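Local coordinates for Serine/threonine/tyrosine-interacting protein (Homo sapiens, PDB 2R0B) that acts as a catalytically inactive phosphatase that holds the kinases ERK1 and ERK2 in the nucleus and blocks assembly of FBXW7 into its SCF ubiquitin ligase, at residues E81-D84 / G85-M89; I109-M113 / E114-M118. All coordinates share one frame; numbering follows the deposited sequence.

Contact 1 (E81-D84 / G85-M89); sequences EFID and GSLQM
Ile83 and Leu87 run alongside each other, one helical turn apart, with CG2 of Ile83 3.9 Å from CD1 of Leu87. With CG1 of Ile83 set beside the backbone N (chi1 -70°), CG2 falls anti to that N, on the side of Leu87. The same two residues share the straightest backbone bond of the four that cross here: Leu87 N gives its hydrogen to Ile83 O at 3.0 Å, with 174° at the hydrogen. Three more i to i+4 bonds accompany it. Gly85 N reaches Glu81 O at 2.9 Å, Ser86 N reaches Phe82 O at 3.1 Å, and Gln88 N reaches Asp84 O at 2.9 Å. Four successive carbonyls are thus satisfied by four successive amides, the mark of an alpha helix. At its C-terminal end the pattern shortens, for Met89 N makes a weak bond of 3.1 Å to Ser86 O as the chain leaves helical geometry. The carboxylate of Asp84 is satisfied from outside: OD2 forms a salt bridge with Lys80, one turn earlier, and OD1 accepts a weak hydrogen bond from Tyr111 OH. An acidic side chain suits this place because it pairs with a lysine and a phenol together. The turn ends helix 76-88 of the dual-specificity phosphatase domain, with its apolar side laid on the central sheet. Phe82 meets Ile38 and Leu60 and sets its ring edge-to-face with His36, while Ile83 and Ser86 touch Val93. Ile83 meets both the strands and helix 103-116, and Leu87 adds to the helix-to-helix side; branched aliphatic residues suit that packing.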
loop_
_atom_site.group_PDB
_atom_site.type_symbol
_atom_site.label_atom_id
_atom_site.label_comp_id
_atom_site.label_asym_id
_atom_site.label_seq_id
_atom_site.Cartn_x
_atom_site.Cartn_y
_atom_site.Cartn_z
ATOM N N GLU A 81 -9.270 -6.207 -3.770
ATOM C CA GLU A 81 -10.647 -5.786 -4.073
ATOM C C GLU A 81 -10.787 -4.256 -4.012
ATOM O O GLU A 81 -11.359 -3.644 -4.917
ATOM C CB GLU A 81 -11.625 -6.507 -3.121
ATOM C CG GLU A 81 -13.065 -5.991 -3.114
ATOM C CD GLU A 81 -13.943 -6.738 -2.112
ATOM O OE1 GLU A 81 -13.559 -6.847 -0.922
ATOM O OE2 GLU A 81 -15.022 -7.224 -2.526
ATOM N N PHE A 82 -10.199 -3.648 -2.986
ATOM C CA PHE A 82 -10.307 -2.211 -2.760
ATOM C C PHE A 82 -9.630 -1.433 -3.898
ATOM O O PHE A 82 -10.220 -0.500 -4.482
ATOM C CB PHE A 82 -9.693 -1.868 -1.391
ATOM C CG PHE A 82 -9.801 -0.401 -0.998
ATOM C CD1 PHE A 82 -10.962 0.102 -0.436
ATOM C CD2 PHE A 82 -8.709 0.442 -1.115
ATOM C CE1 PHE A 82 -11.071 1.421 -0.052
ATOM C CE2 PHE A 82 -8.786 1.772 -0.710
ATOM C CZ PHE A 82 -9.974 2.260 -0.171
ATOM N N ILE A 83 -8.422 -1.870 -4.242
ATOM C CA ILE A 83 -7.657 -1.240 -5.293
ATOM C C ILE A 83 -8.321 -1.471 -6.637
ATOM O O ILE A 83 -8.463 -0.520 -7.393
ATOM C CB ILE A 83 -6.207 -1.721 -5.328
ATOM C CG1 ILE A 83 -5.442 -1.191 -4.088
ATOM C CG2 ILE A 83 -5.508 -1.238 -6.602
ATOM C CD1 ILE A 83 -4.151 -1.951 -3.790
ATOM N N ASP A 84 -8.760 -2.702 -6.917
ATOM C CA ASP A 84 -9.467 -2.968 -8.192
ATOM C C ASP A 84 -10.710 -2.096 -8.375
ATOM O O ASP A 84 -10.982 -1.598 -9.468
ATOM C CB ASP A 84 -9.864 -4.456 -8.330
ATOM C CG ASP A 84 -8.693 -5.350 -8.699
ATOM O OD1 ASP A 84 -7.707 -4.859 -9.288
ATOM O OD2 ASP A 84 -8.782 -6.567 -8.437
ATOM N N GLY A 85 -11.456 -1.919 -7.294
ATOM C CA GLY A 85 -12.702 -1.200 -7.272
ATOM C C GLY A 85 -12.476 0.250 -7.618
ATOM O O GLY A 85 -13.199 0.823 -8.430
ATOM N N SER A 86 -11.428 0.820 -7.044
ATOM C CA SER A 86 -11.072 2.192 -7.357
ATOM C C SER A 86 -10.643 2.329 -8.810
ATOM O O SER A 86 -11.159 3.182 -9.544
ATOM C CB SER A 86 -9.922 2.642 -6.469
ATOM O OG SER A 86 -9.547 3.947 -6.829
ATOM N N LEU A 87 -9.657 1.525 -9.201
ATOM C CA LEU A 87 -9.068 1.672 -10.533
ATOM C C LEU A 87 -10.072 1.429 -11.633
ATOM O O LEU A 87 -9.979 2.057 -12.688
ATOM C CB LEU A 87 -7.833 0.790 -10.719
ATOM C CG LEU A 87 -6.662 1.081 -9.778
ATOM C CD1 LEU A 87 -5.422 0.323 -10.189
ATOM C CD2 LEU A 87 -6.338 2.564 -9.642
ATOM N N GLN A 88 -11.039 0.546 -11.377
ATOM C CA GLN A 88 -12.068 0.230 -12.359
ATOM C C GLN A 88 -12.977 1.434 -12.653
ATOM O O GLN A 88 -13.416 1.611 -13.795
ATOM C CB GLN A 88 -12.898 -0.983 -11.911
ATOM C CG GLN A 88 -13.664 -1.658 -13.042
ATOM C CD GLN A 88 -12.751 -2.065 -14.194
ATOM O OE1 GLN A 88 -11.750 -2.761 -13.999
ATOM N NE2 GLN A 88 -13.090 -1.620 -15.403
ATOM N N MET A 89 -13.226 2.267 -11.638
ATOM C CA MET A 89 -14.106 3.438 -11.775
ATOM C C MET A 89 -13.327 4.688 -12.194
ATOM O O MET A 89 -13.875 5.794 -12.185
ATOM C CB MET A 89 -14.933 3.688 -10.487
ATOM C CG MET A 89 -14.145 4.224 -9.251
ATOM S SD MET A 89 -15.219 4.763 -7.870
ATOM C CE MET A 89 -15.457 3.245 -6.981
#

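Contact 2 (I109-M113 / E114-M118); sequences IAYIM and ETFGM
Ala110 O takes the amide of Glu114 at 3.2 Å, in a nearly straight bond, and a bridging water that also donates to Glu114 OE1 binds it weakly. Tyr147 OH is hydrogen-bonded to the same OE1. Next comes Tyr111, whose O is gripped twice by Thr115: N at 3.0 Å and OG1 at 2.9 Å approach from opposite faces of the carbonyl plane. Thr115 carries OG1 beside its own backbone N (chi1 -57°), bringing the hydroxyl back to the preceding turn and over the centre of the Tyr111 ring, 3.4 Å above its plane. CB adds a CH-pi contact on that face, and OG1 is also bonded to Lys80; a small, branched hydroxyl residue can bond the carbonyl and Lys80 while its CB rests on the ring. Replacing Tyr111 with an alanine would remove the ring beneath the Thr115 hydroxyl and CB, and is likely to cost Asp84 its weak bond to the phenol. Ile112 O receives Phe116 N at 2.9 Å and lies in the plane of the phenylalanine ring, at its edge, while Ile112 CG2 meets Met118 SD at 3.6 Å. Met113 O accepts a weak bond from Met118 N at 3.2 Å, where Gly117 turns the chain off the helix with a positive phi that glycine adopts readily. This is the C-terminal end of helix 103-116, partly buried among several elements: Ile112 meets Ala123 and Val127 of helix 120-130 and Ile9 of strand 7-10, at one edge of the sheet, Met113 meets Tyr151 of helix 138-152, and Tyr111 faces helix 76-88.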
loop_
_atom_site.group_PDB
_atom_site.type_symbol
_atom_site.label_atom_id
_atom_site.label_comp_id
_atom_site.label_asym_id
_atom_site.label_seq_id
_atom_site.Cartn_x
_atom_site.Cartn_y
_atom_site.Cartn_z
ATOM N N ILE A 109 3.156 -4.691 -3.363
ATOM C CA ILE A 109 3.779 -5.852 -4.030
ATOM C C ILE A 109 2.761 -6.968 -4.238
ATOM O O ILE A 109 2.761 -7.619 -5.274
ATOM C CB ILE A 109 5.077 -6.321 -3.309
ATOM C CG1 ILE A 109 6.187 -5.264 -3.556
ATOM C CG2 ILE A 109 5.500 -7.758 -3.778
ATOM C CD1 ILE A 109 7.367 -5.237 -2.554
ATOM N N ALA A 110 1.896 -7.202 -3.258
ATOM C CA ALA A 110 0.909 -8.264 -3.401
ATOM C C ALA A 110 -0.007 -7.983 -4.590
ATOM O O ALA A 110 -0.301 -8.879 -5.380
ATOM C CB ALA A 110 0.086 -8.392 -2.126
ATOM N N TYR A 111 -0.428 -6.721 -4.706
ATOM C CA TYR A 111 -1.295 -6.296 -5.787
ATOM C C TYR A 111 -0.581 -6.529 -7.116
ATOM O O TYR A 111 -1.183 -7.050 -8.058
ATOM C CB TYR A 111 -1.732 -4.823 -5.623
ATOM C CG TYR A 111 -2.602 -4.385 -6.772
ATOM C CD1 TYR A 111 -3.968 -4.702 -6.808
ATOM C CD2 TYR A 111 -2.038 -3.756 -7.876
ATOM C CE1 TYR A 111 -4.761 -4.334 -7.897
ATOM C CE2 TYR A 111 -2.816 -3.395 -8.971
ATOM C CZ TYR A 111 -4.164 -3.677 -8.970
ATOM O OH TYR A 111 -4.876 -3.326 -10.089
ATOM N N ILE A 112 0.701 -6.172 -7.174
ATOM C CA ILE A 112 1.467 -6.277 -8.439
ATOM C C ILE A 112 1.703 -7.725 -8.846
ATOM O O ILE A 112 1.523 -8.095 -10.020
ATOM C CB ILE A 112 2.813 -5.539 -8.350
ATOM C CG1 ILE A 112 2.572 -4.048 -8.308
ATOM C CG2 ILE A 112 3.748 -5.948 -9.557
ATOM C CD1 ILE A 112 3.788 -3.240 -7.875
ATOM N N MET A 113 2.052 -8.564 -7.870
ATOM C CA MET A 113 2.253 -9.991 -8.135
ATOM C C MET A 113 1.025 -10.661 -8.760
ATOM O O MET A 113 1.120 -11.328 -9.813
ATOM C CB MET A 113 2.658 -10.724 -6.839
ATOM C CG MET A 113 4.071 -10.369 -6.347
ATOM S SD MET A 113 4.471 -11.115 -4.743
ATOM C CE MET A 113 4.267 -12.877 -5.137
ATOM N N GLU A 114 -0.129 -10.479 -8.122
ATOM C CA GLU A 114 -1.340 -11.112 -8.595
ATOM C C GLU A 114 -1.849 -10.551 -9.918
ATOM O O GLU A 114 -2.271 -11.308 -10.801
ATOM C CB GLU A 114 -2.431 -11.015 -7.543
ATOM C CG GLU A 114 -3.611 -11.863 -7.912
ATOM C CD GLU A 114 -4.555 -12.104 -6.778
ATOM O OE1 GLU A 114 -4.473 -11.406 -5.728
ATOM O OE2 GLU A 114 -5.398 -13.010 -6.958
ATOM N N THR A 115 -1.835 -9.227 -10.038
ATOM C CA THR A 115 -2.444 -8.544 -11.185
ATOM C C THR A 115 -1.584 -8.669 -12.441
ATOM O O THR A 115 -2.105 -8.907 -13.552
ATOM C CB THR A 115 -2.727 -7.073 -10.823
ATOM O OG1 THR A 115 -3.562 -7.040 -9.657
ATOM C CG2 THR A 115 -3.460 -6.325 -11.973
ATOM N N PHE A 116 -0.273 -8.546 -12.263
ATOM C CA PHE A 116 0.657 -8.512 -13.402
ATOM C C PHE A 116 1.439 -9.799 -13.590
ATOM O O PHE A 116 2.301 -9.884 -14.471
ATOM C CB PHE A 116 1.604 -7.312 -13.280
ATOM C CG PHE A 116 0.914 -5.989 -13.434
ATOM C CD1 PHE A 116 0.901 -5.340 -14.665
ATOM C CD2 PHE A 116 0.226 -5.405 -12.373
ATOM C CE1 PHE A 116 0.253 -4.126 -14.822
ATOM C CE2 PHE A 116 -0.462 -4.199 -12.536
ATOM C CZ PHE A 116 -0.436 -3.551 -13.754
ATOM N N GLY A 117 1.098 -10.813 -12.789
ATOM C CA GLY A 117 1.658 -12.151 -12.953
ATOM C C GLY A 117 3.156 -12.220 -12.669
ATOM O O GLY A 117 3.854 -13.008 -13.281
ATOM N N MET A 118 3.645 -11.391 -11.748
ATOM C CA MET A 118 5.074 -11.326 -11.438
ATOM C C MET A 118 5.365 -12.112 -10.172
ATOM O O MET A 118 4.555 -12.144 -9.262
ATOM C CB MET A 118 5.547 -9.871 -11.278
ATOM C CG MET A 118 5.199 -8.981 -12.497
ATOM S SD MET A 118 5.547 -7.208 -12.376
ATOM C CE MET A 118 6.927 -7.188 -11.558
HETATM O O HOH W 1 -3.138 -9.129 -4.871
#

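From the N terminus, the chain builds strands 7-10, 13-16, 36-41 and 58-63 before reaching contact 1 near the end of helix 76-88. It then forms strand 93-96, in the middle of the sheet, and enters helix 103-116, which ends in contact 2. Each contact closes a turn of helix rather than a long loop, and the two follow in series without nesting or crossing. They meet in space: the ring of Tyr111 in contact 2 packs against Ile83, Asp84 and Leu87 of contact 1, with Ile83 CG2 3.4 Å from Tyr111 CE1. The ends of two helices and the sheet are thereby joined within one phosphatase domain.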